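Local atomic coordinates of trehalose synthase regulatory protein (PDB entry 5HUS), a protein that probably serves as a regulatory component of trehalose synthesis and carries a C-terminal domain of the trehalose-phosphatase family. Residues 90-101 with 105-114; 199-210 with 225-235. One frame throughout, in Å; residues are numbered along the deposited sequence.

Both contacts lie in the part of the chain with trehalose-phosphatase family (HAD clan) sequence, and they follow one another along it, contact 1 closing before contact 2 opens. Their centres are about 14 Å apart. Contact 1 joins the last strands at one margin of the large mixed sheet, where strands 93-96, 101-103 and 111-112 run antiparallel. Contact 2 lies in the helical layer over that sheet: helix 200-213 packs on strands 20-26 and 243-250, while the segment 225-235 covers its outer side. The two meet directly. The bend at N98 and G99 rests on S201 and A204, and Q229 NE2 probably hydrogen-bonds L113 O (2.9 Å), tying the outer segment back to the sheet margin.

Contact 1 of 2, residues 90-101 with 105-114; sequences PQIGLIAENGNF and IGAKNWISLA
F101 runs its CB and one side of its ring along the 105-114 segment. Its CB sits 3.7 Å from W110 CE3. With CG anti to the carbonyl carbon (chi1 -51°), the ring then swings away from the indole and along S112, where CD1 and CE1 border the serine hydroxyl, CE1 to S112 OG being 3.5 Å. At the far end CZ is in loose apolar contact with A114 CB, while R79 makes a cation-pi contact with the ring and the carboxylate carbon of E97 lies at its edge. The indole continues the apolar row along strand 93-96: W110 CZ3 lies 3.6 Å from A96 CB, and W110 CH2 is equally close to L94 CB, at 3.6 Å. Helix 79-86 packs on the same residues, and its D83 takes the indole N-H.

A classic beta bulge sets both N100 and F101 opposite A96, in the turn between strands 93-96 and 101-103, at the antiparallel margin of the HAD-type sheet. F101 pairs with S112 at a non-hydrogen-bonded position, and its CA-H points to I111 O (F101 CA to I111 O, 3.2 Å). One residue earlier, N100 O receives A114 N at 3.1 Å, a nearly straight bond (171°), and a weak bond from L113 N. The N100 amide donates to E97 O across the turn, and S112 OG bonds A114 O at 2.6 Å, a bond within its own segment.

At the other end I105 lays its CG1 against the backbone of G93, 3.5 Å from G93 N, and a water spans P90 O and G106 N.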
loop_
_atom_site.group_PDB
_atom_site.type_symbol
_atom_site.label_atom_id
_atom_site.label_comp_id
_atom_site.label_asym_id
_atom_site.label_seq_id
_atom_site.Cartn_x
_atom_site.Cartn_y
_atom_site.Cartn_z
ATOM N N PRO A 90 -10.996 -1.558 15.527
ATOM C CA PRO A 90 -10.100 -0.406 15.637
ATOM C C PRO A 90 -8.649 -0.792 15.928
ATOM O O PRO A 90 -7.794 0.094 15.888
ATOM C CB PRO A 90 -10.700 0.388 16.803
ATOM C CG PRO A 90 -11.372 -0.644 17.638
ATOM C CD PRO A 90 -11.939 -1.635 16.658
ATOM N N GLN A 91 -8.371 -2.069 16.203
ATOM C CA GLN A 91 -7.000 -2.504 16.497
ATOM C C GLN A 91 -6.084 -2.390 15.286
ATOM O O GLN A 91 -4.866 -2.369 15.430
ATOM C CB GLN A 91 -6.945 -3.957 16.983
ATOM C CG GLN A 91 -8.019 -4.392 17.953
ATOM C CD GLN A 91 -9.255 -4.876 17.237
ATOM O OE1 GLN A 91 -10.036 -4.077 16.756
ATOM N NE2 GLN A 91 -9.433 -6.191 17.159
ATOM N N ILE A 92 -6.679 -2.359 14.098
ATOM C CA ILE A 92 -5.929 -2.354 12.846
ATOM C C ILE A 92 -5.796 -0.938 12.277
ATOM O O ILE A 92 -6.796 -0.265 12.022
ATOM C CB ILE A 92 -6.611 -3.256 11.786
ATOM C CG1 ILE A 92 -6.752 -4.693 12.305
ATOM C CG2 ILE A 92 -5.848 -3.226 10.466
ATOM C CD1 ILE A 92 -6.992 -5.701 11.213
ATOM N N GLY A 93 -4.565 -0.487 12.073
ATOM C CA GLY A 93 -4.348 0.783 11.408
ATOM C C GLY A 93 -4.695 0.659 9.936
ATOM O O GLY A 93 -4.580 -0.423 9.344
ATOM N N LEU A 94 -5.142 1.760 9.341
ATOM C CA LEU A 94 -5.557 1.741 7.946
ATOM C C LEU A 94 -4.818 2.762 7.103
ATOM O O LEU A 94 -4.648 3.923 7.502
ATOM C CB LEU A 94 -7.067 1.993 7.835
ATOM C CG LEU A 94 -7.961 1.017 8.618
ATOM C CD1 LEU A 94 -9.405 1.526 8.671
ATOM C CD2 LEU A 94 -7.903 -0.384 8.033
ATOM N N ILE A 95 -4.387 2.329 5.924
ATOM C CA ILE A 95 -3.831 3.238 4.929
ATOM C C ILE A 95 -4.654 3.049 3.654
ATOM O O ILE A 95 -4.655 1.964 3.073
ATOM C CB ILE A 95 -2.336 2.971 4.671
ATOM C CG1 ILE A 95 -1.547 3.022 5.980
ATOM C CG2 ILE A 95 -1.777 4.013 3.722
ATOM C CD1 ILE A 95 -0.129 2.485 5.854
ATOM N N ALA A 96 -5.368 4.096 3.242
ATOM C CA ALA A 96 -6.321 4.002 2.136
ATOM C C ALA A 96 -5.776 4.604 0.848
ATOM O O ALA A 96 -4.911 5.481 0.881
ATOM C CB ALA A 96 -7.631 4.694 2.506
ATOM N N GLU A 97 -6.306 4.126 -0.277
ATOM C CA GLU A 97 -5.886 4.548 -1.617
ATOM C C GLU A 97 -4.370 4.582 -1.737
ATOM O O GLU A 97 -3.775 5.557 -2.214
ATOM C CB GLU A 97 -6.498 5.908 -1.979
ATOM C CG GLU A 97 -8.027 5.865 -2.015
ATOM C CD GLU A 97 -8.649 7.014 -2.786
ATOM O OE1 GLU A 97 -8.097 7.414 -3.840
ATOM O OE2 GLU A 97 -9.704 7.508 -2.342
ATOM N N ASN A 98 -3.764 3.498 -1.271
ATOM C CA ASN A 98 -2.339 3.240 -1.410
ATOM C C ASN A 98 -1.459 4.279 -0.733
ATOM O O ASN A 98 -0.291 4.403 -1.065
ATOM C CB ASN A 98 -1.968 3.128 -2.892
ATOM C CG ASN A 98 -0.674 2.385 -3.112
ATOM O OD1 ASN A 98 0.110 2.727 -3.999
ATOM N ND2 ASN A 98 -0.428 1.370 -2.289
ATOM N N GLY A 99 -2.009 5.011 0.228
ATOM C CA GLY A 99 -1.195 5.959 0.965
ATOM C C GLY A 99 -1.737 7.372 1.058
ATOM O O GLY A 99 -1.248 8.163 1.867
ATOM N N ASN A 100 -2.738 7.700 0.247
ATOM C CA ASN A 100 -3.274 9.064 0.239
ATOM C C ASN A 100 -3.944 9.451 1.555
ATOM O O ASN A 100 -4.018 10.628 1.900
ATOM C CB ASN A 100 -4.263 9.239 -0.918
ATOM C CG ASN A 100 -3.566 9.330 -2.250
ATOM O OD1 ASN A 100 -3.029 10.383 -2.613
ATOM N ND2 ASN A 100 -3.552 8.221 -2.986
ATOM N N PHE A 101 -4.428 8.455 2.288
ATOM C CA PHE A 101 -5.118 8.692 3.558
ATOM C C PHE A 101 -4.695 7.681 4.605
ATOM O O PHE A 101 -4.531 6.511 4.300
ATOM C CB PHE A 101 -6.637 8.633 3.367
ATOM C CG PHE A 101 -7.133 9.495 2.241
ATOM C CD1 PHE A 101 -7.309 10.860 2.418
ATOM C CD2 PHE A 101 -7.412 8.939 1.001
ATOM C CE1 PHE A 101 -7.758 11.659 1.371
ATOM C CE2 PHE A 101 -7.858 9.729 -0.049
ATOM C CZ PHE A 101 -8.034 11.092 0.138
ATOM N N ILE A 105 -3.878 3.960 14.438
ATOM C CA ILE A 105 -4.568 3.086 15.380
ATOM C C ILE A 105 -5.184 3.912 16.509
ATOM O O ILE A 105 -4.504 4.731 17.134
ATOM C CB ILE A 105 -3.606 2.024 15.944
ATOM C CG1 ILE A 105 -3.164 1.069 14.832
ATOM C CG2 ILE A 105 -4.260 1.237 17.053
ATOM C CD1 ILE A 105 -1.931 0.236 15.191
ATOM N N GLY A 106 -6.483 3.724 16.731
ATOM C CA GLY A 106 -7.196 4.450 17.770
ATOM C C GLY A 106 -7.785 5.783 17.332
ATOM O O GLY A 106 -8.545 6.402 18.076
ATOM N N ALA A 107 -7.441 6.230 16.127
ATOM C CA ALA A 107 -7.895 7.535 15.640
ATOM C C ALA A 107 -9.310 7.470 15.083
ATOM O O ALA A 107 -9.691 6.485 14.456
ATOM C CB ALA A 107 -6.946 8.066 14.582
ATOM N N LYS A 108 -10.082 8.530 15.309
ATOM C CA LYS A 108 -11.441 8.612 14.779
ATOM C C LYS A 108 -11.447 9.187 13.368
ATOM O O LYS A 108 -12.379 8.965 12.601
ATOM C CB LYS A 108 -12.328 9.475 15.682
ATOM C CG LYS A 108 -12.368 9.058 17.139
ATOM C CD LYS A 108 -13.441 9.839 17.890
ATOM C CE LYS A 108 -12.912 10.428 19.191
ATOM N NZ LYS A 108 -12.435 9.381 20.138
ATOM N N ASN A 109 -10.400 9.930 13.034
ATOM C CA ASN A 109 -10.362 10.665 11.778
ATOM C C ASN A 109 -9.218 10.248 10.868
ATOM O O ASN A 109 -8.181 9.786 11.333
ATOM C CB ASN A 109 -10.265 12.163 12.063
ATOM C CG ASN A 109 -11.521 12.708 12.694
ATOM O OD1 ASN A 109 -12.631 12.356 12.292
ATOM N ND2 ASN A 109 -11.360 13.562 13.695
ATOM N N TRP A 110 -9.419 10.417 9.566
ATOM C CA TRP A 110 -8.361 10.177 8.599
ATOM C C TRP A 110 -7.450 11.376 8.473
ATOM O O TRP A 110 -7.900 12.527 8.486
ATOM C CB TRP A 110 -8.927 9.854 7.214
ATOM C CG TRP A 110 -9.695 8.583 7.125
ATOM C CD1 TRP A 110 -11.029 8.413 7.364
ATOM C CD2 TRP A 110 -9.187 7.300 6.738
ATOM N NE1 TRP A 110 -11.380 7.097 7.162
ATOM C CE2 TRP A 110 -10.268 6.396 6.775
ATOM C CE3 TRP A 110 -7.922 6.830 6.367
ATOM C CZ2 TRP A 110 -10.123 5.045 6.455
ATOM C CZ3 TRP A 110 -7.778 5.488 6.050
ATOM C CH2 TRP A 110 -8.875 4.609 6.099
ATOM N N ILE A 111 -6.167 11.086 8.332
ATOM C CA ILE A 111 -5.177 12.067 7.932
ATOM C C ILE A 111 -5.083 12.082 6.421
ATOM O O ILE A 111 -4.954 11.033 5.793
ATOM C CB ILE A 111 -3.797 11.748 8.508
ATOM C CG1 ILE A 111 -3.820 11.827 10.033
ATOM C CG2 ILE A 111 -2.743 12.685 7.910
ATOM C CD1 ILE A 111 -2.597 11.213 10.676
ATOM N N SER A 112 -5.155 13.267 5.832
ATOM C CA SER A 112 -5.012 13.380 4.389
ATOM C C SER A 112 -3.571 13.732 4.033
ATOM O O SER A 112 -3.138 14.878 4.167
ATOM C CB SER A 112 -5.980 14.422 3.828
ATOM O OG SER A 112 -5.939 14.432 2.409
ATOM N N LEU A 113 -2.824 12.725 3.597
ATOM C CA LEU A 113 -1.498 12.951 3.051
ATOM C C LEU A 113 -1.633 13.611 1.682
ATOM O O LEU A 113 -0.820 14.460 1.302
ATOM C CB LEU A 113 -0.731 11.630 2.966
ATOM C CG LEU A 113 0.766 11.654 2.682
ATOM C CD1 LEU A 113 1.495 12.667 3.556
ATOM C CD2 LEU A 113 1.335 10.254 2.896
ATOM N N ALA A 114 -2.669 13.211 0.942
ATOM C CA ALA A 114 -3.043 13.888 -0.290
ATOM C C ALA A 114 -3.395 15.336 0.032
ATOM O O ALA A 114 -4.028 15.613 1.052
ATOM C CB ALA A 114 -4.220 13.181 -0.961
HETATM O O HOH W 1 -8.178 2.503 14.788
#

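Contact 2 of 2, residues 199-210 with 225-235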
loop_
_atom_site.group_PDB
_atom_site.type_symbol
_atom_site.label_atom_id
_atom_site.label_comp_id
_atom_site.label_asym_id
_atom_site.label_seq_id
_atom_site.Cartn_x
_atom_site.Cartn_y
_atom_site.Cartn_z
ATOM N N GLN A 199 5.204 8.023 -5.373
ATOM C CA GLN A 199 5.710 7.538 -4.093
ATOM C C GLN A 199 4.756 7.770 -2.917
ATOM O O GLN A 199 5.193 7.909 -1.781
ATOM C CB GLN A 199 7.077 8.175 -3.793
ATOM C CG GLN A 199 8.189 7.692 -4.721
ATOM C CD GLN A 199 9.559 8.262 -4.375
ATOM O OE1 GLN A 199 9.675 9.374 -3.862
ATOM N NE2 GLN A 199 10.603 7.493 -4.658
ATOM N N ILE A 200 3.454 7.784 -3.172
ATOM C CA ILE A 200 2.529 8.095 -2.086
ATOM C C ILE A 200 2.510 6.957 -1.045
ATOM O O ILE A 200 2.349 7.218 0.150
ATOM C CB ILE A 200 1.095 8.410 -2.627
ATOM C CG1 ILE A 200 0.217 9.013 -1.526
ATOM C CG2 ILE A 200 0.445 7.183 -3.253
ATOM C CD1 ILE A 200 0.775 10.283 -0.925
ATOM N N SER A 201 2.736 5.716 -1.470
ATOM C CA SER A 201 2.779 4.603 -0.511
ATOM C C SER A 201 4.016 4.716 0.374
ATOM O O SER A 201 3.968 4.432 1.571
ATOM C CB SER A 201 2.750 3.245 -1.227
ATOM O OG SER A 201 3.909 3.054 -2.017
ATOM N N LEU A 202 5.126 5.146 -0.219
ATOM C CA LEU A 202 6.358 5.349 0.543
ATOM C C LEU A 202 6.173 6.452 1.572
ATOM O O LEU A 202 6.606 6.325 2.714
ATOM C CB LEU A 202 7.527 5.696 -0.386
ATOM C CG LEU A 202 8.273 4.571 -1.113
ATOM C CD1 LEU A 202 7.380 3.800 -2.055
ATOM C CD2 LEU A 202 9.460 5.153 -1.869
ATOM N N LYS A 203 5.525 7.537 1.165
ATOM C CA LYS A 203 5.302 8.662 2.065
ATOM C C LYS A 203 4.365 8.282 3.210
ATOM O O LYS A 203 4.543 8.747 4.337
ATOM C CB LYS A 203 4.756 9.865 1.290
ATOM C CG LYS A 203 5.757 10.403 0.276
ATOM C CD LYS A 203 5.293 11.693 -0.377
ATOM C CE LYS A 203 6.335 12.198 -1.363
ATOM N NZ LYS A 203 5.927 13.489 -2.006
ATOM N N ALA A 204 3.381 7.428 2.930
ATOM C CA ALA A 204 2.473 6.972 3.977
ATOM C C ALA A 204 3.187 6.070 4.979
ATOM O O ALA A 204 2.976 6.182 6.182
ATOM C CB ALA A 204 1.272 6.248 3.373
ATOM N N ILE A 205 4.030 5.173 4.477
ATOM C CA ILE A 205 4.790 4.295 5.351
ATOM C C ILE A 205 5.703 5.138 6.240
ATOM O O ILE A 205 5.774 4.929 7.449
ATOM C CB ILE A 205 5.612 3.265 4.549
ATOM C CG1 ILE A 205 4.663 2.242 3.906
ATOM C CG2 ILE A 205 6.633 2.558 5.473
ATOM C CD1 ILE A 205 5.330 1.285 2.943
ATOM N N ARG A 206 6.359 6.126 5.641
ATOM C CA ARG A 206 7.235 7.017 6.396
ATOM C C ARG A 206 6.456 7.777 7.464
ATOM O O ARG A 206 6.938 7.951 8.576
ATOM C CB ARG A 206 7.943 7.999 5.460
ATOM C CG ARG A 206 8.784 9.035 6.198
ATOM C CD ARG A 206 9.532 9.946 5.229
ATOM N NE ARG A 206 8.639 10.787 4.440
ATOM C CZ ARG A 206 9.048 11.639 3.504
ATOM N NH1 ARG A 206 10.343 11.766 3.240
ATOM N NH2 ARG A 206 8.162 12.363 2.831
ATOM N N LEU A 207 5.245 8.209 7.128
ATOM C CA LEU A 207 4.396 8.925 8.080
ATOM C C LEU A 207 3.997 8.038 9.262
ATOM O O LEU A 207 4.107 8.440 10.423
ATOM C CB LEU A 207 3.147 9.469 7.366
ATOM C CG LEU A 207 2.116 10.277 8.166
ATOM C CD1 LEU A 207 1.353 11.204 7.231
ATOM C CD2 LEU A 207 1.117 9.387 8.914
ATOM N N VAL A 208 3.511 6.837 8.967
ATOM C CA VAL A 208 3.121 5.908 10.023
ATOM C C VAL A 208 4.321 5.548 10.894
ATOM O O VAL A 208 4.234 5.572 12.122
ATOM C CB VAL A 208 2.481 4.637 9.430
ATOM C CG1 VAL A 208 2.249 3.594 10.512
ATOM C CG2 VAL A 208 1.165 4.999 8.734
ATOM N N LEU A 209 5.446 5.251 10.254
ATOM C CA LEU A 209 6.672 4.956 10.987
ATOM C C LEU A 209 7.065 6.126 11.895
ATOM O O LEU A 209 7.358 5.915 13.073
ATOM C CB LEU A 209 7.806 4.612 10.022
ATOM C CG LEU A 209 9.191 4.376 10.638
ATOM C CD1 LEU A 209 9.146 3.283 11.698
ATOM C CD2 LEU A 209 10.187 4.019 9.548
ATOM N N SER A 210 7.031 7.348 11.367
ATOM C CA SER A 210 7.366 8.538 12.156
ATOM C C SER A 210 6.470 8.702 13.379
ATOM O O SER A 210 6.941 9.047 14.457
ATOM C CB SER A 210 7.285 9.807 11.292
ATOM O OG SER A 210 8.234 9.763 10.240
ATOM N N ILE A 225 1.875 18.586 7.898
ATOM C CA ILE A 225 1.703 17.581 6.851
ATOM C C ILE A 225 2.614 17.854 5.649
ATOM O O ILE A 225 3.032 16.926 4.969
ATOM C CB ILE A 225 0.222 17.477 6.393
ATOM C CG1 ILE A 225 -0.023 16.162 5.639
ATOM C CG2 ILE A 225 -0.205 18.692 5.558
ATOM C CD1 ILE A 225 0.043 14.927 6.513
ATOM N N ASN A 226 2.963 19.118 5.415
ATOM C CA ASN A 226 3.864 19.454 4.316
ATOM C C ASN A 226 5.192 18.703 4.396
ATOM O O ASN A 226 5.741 18.280 3.375
ATOM C CB ASN A 226 4.113 20.967 4.279
ATOM C CG ASN A 226 5.536 21.319 3.893
ATOM O OD1 ASN A 226 5.893 21.311 2.715
ATOM N ND2 ASN A 226 6.356 21.642 4.889
ATOM N N GLU A 227 5.698 18.524 5.612
ATOM C CA GLU A 227 6.922 17.761 5.828
ATOM C C GLU A 227 6.776 16.298 5.398
ATOM O O GLU A 227 7.715 15.709 4.869
ATOM C CB GLU A 227 7.337 17.831 7.298
ATOM C CG GLU A 227 7.775 19.212 7.756
ATOM C CD GLU A 227 8.097 19.251 9.236
ATOM O OE1 GLU A 227 8.442 18.191 9.805
ATOM O OE2 GLU A 227 7.998 20.343 9.833
ATOM N N PHE A 228 5.603 15.714 5.623
ATOM C CA PHE A 228 5.381 14.325 5.238
ATOM C C PHE A 228 5.070 14.184 3.748
ATOM O O PHE A 228 5.128 13.086 3.189
ATOM C CB PHE A 228 4.267 13.717 6.101
ATOM C CG PHE A 228 4.640 13.616 7.553
ATOM C CD1 PHE A 228 4.172 14.542 8.471
ATOM C CD2 PHE A 228 5.501 12.624 7.990
ATOM C CE1 PHE A 228 4.535 14.472 9.805
ATOM C CE2 PHE A 228 5.874 12.544 9.327
ATOM C CZ PHE A 228 5.385 13.468 10.236
ATOM N N GLN A 229 4.778 15.305 3.097
ATOM C CA GLN A 229 4.518 15.320 1.661
ATOM C C GLN A 229 5.778 15.594 0.842
ATOM O O GLN A 229 5.764 15.471 -0.382
ATOM C CB GLN A 229 3.462 16.370 1.329
ATOM C CG GLN A 229 2.129 16.138 2.005
ATOM C CD GLN A 229 1.224 17.353 1.932
ATOM O OE1 GLN A 229 1.693 18.487 1.795
ATOM N NE2 GLN A 229 -0.076 17.126 2.028
ATOM N N GLN A 230 6.858 15.974 1.520
ATOM C CA GLN A 230 8.124 16.279 0.859
ATOM C C GLN A 230 8.699 15.014 0.218
ATOM O O GLN A 230 8.306 13.909 0.586
ATOM C CB GLN A 230 9.116 16.890 1.862
ATOM C CG GLN A 230 9.896 15.882 2.693
ATOM C CD GLN A 230 10.600 16.526 3.876
ATOM O OE1 GLN A 230 10.554 17.743 4.049
ATOM N NE2 GLN A 230 11.251 15.711 4.697
ATOM N N PRO A 231 9.615 15.166 -0.757
ATOM C CA PRO A 231 10.169 13.975 -1.416
ATOM C C PRO A 231 10.881 13.034 -0.449
ATOM O O PRO A 231 11.432 13.477 0.562
ATOM C CB PRO A 231 11.158 14.561 -2.432
ATOM C CG PRO A 231 11.454 15.936 -1.934
ATOM C CD PRO A 231 10.177 16.407 -1.318
ATOM N N MET A 232 10.866 11.744 -0.771
ATOM C CA MET A 232 11.467 10.722 0.082
ATOM C C MET A 232 12.968 10.919 0.280
ATOM O O MET A 232 13.555 10.340 1.193
ATOM C CB MET A 232 11.205 9.332 -0.502
ATOM C CG MET A 232 9.742 8.912 -0.460
ATOM S SD MET A 232 9.096 8.878 1.222
ATOM C CE MET A 232 10.252 7.756 2.002
ATOM N N LYS A 233 13.579 11.733 -0.576
ATOM C CA LYS A 233 15.016 11.994 -0.511
ATOM C C LYS A 233 15.428 12.658 0.805
ATOM O O LYS A 233 16.451 12.309 1.395
ATOM C CB LYS A 233 15.445 12.872 -1.688
ATOM C CG LYS A 233 14.808 12.494 -3.019
ATOM C CD LYS A 233 15.228 13.463 -4.118
ATOM C CE LYS A 233 14.923 14.904 -3.729
ATOM N NZ LYS A 233 15.512 15.890 -4.683
ATOM N N ASP A 234 14.623 13.618 1.258
ATOM C CA ASP A 234 14.915 14.367 2.478
ATOM C C ASP A 234 14.440 13.626 3.727
ATOM O O ASP A 234 13.248 13.631 4.037
ATOM C CB ASP A 234 14.259 15.744 2.419
ATOM C CG ASP A 234 14.102 16.248 0.999
ATOM O OD1 ASP A 234 14.961 15.925 0.153
ATOM O OD2 ASP A 234 13.115 16.963 0.726
ATOM N N ASP A 235 15.368 13.003 4.446
ATOM C CA ASP A 235 15.000 12.221 5.623
ATOM C C ASP A 235 16.034 12.267 6.746
ATOM O O ASP A 235 17.057 11.585 6.695
ATOM C CB ASP A 235 14.743 10.763 5.229
ATOM C CG ASP A 235 13.318 10.528 4.771
ATOM O OD1 ASP A 235 12.416 11.236 5.266
ATOM O OD2 ASP A 235 13.096 9.638 3.921
HETATM O O HOH W 2 5.920 10.925 4.931
#
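I225 touches L207 methyl to methyl, CD1 to CD1 at 4.0 Å, where the short, weakly bonded helix 225-229 lies over helix 200-213, one of the helices flanking the central sheet of the HAD-type alpha/beta fold. The N-to-C directions of the two helical segments differ by 131°. Next, F228 turns one ring face to L207, whose CG lies above it toward the rim, and offers its edge to S210, with F228 CE2 3.7 Å from S210 CB.

From here the backbone carbonyls take over. F228 O accepts R206 NH2 (3.1 Å) and a water that also bridges K203 O and R206 NE. Q229 O receives the extended K203 chain, NZ approaching at 2.6 Å from above the carbonyl plane. Q230 O binds R206 NH2 at 2.7 Å, close to the guanidinium plane, and P231 O takes a weak bond from NH1. The carbonyls of F228, Q230 and P231 hold the R206 guanidinium by its edge; the arginine chain bends at chi3 (66°) to present it.

M232 doubles back through chi2 and chi3 and sets SD over the centre of one guanidinium face, 3.6 Å from R206 CZ. Its CG meets Q199 OE1 at 3.4 Å. Last comes D235, poorly ordered, its carboxylate turned 89° from the guanidinium, with OD1 in a salt bridge to R206 NH1 at 2.9 Å.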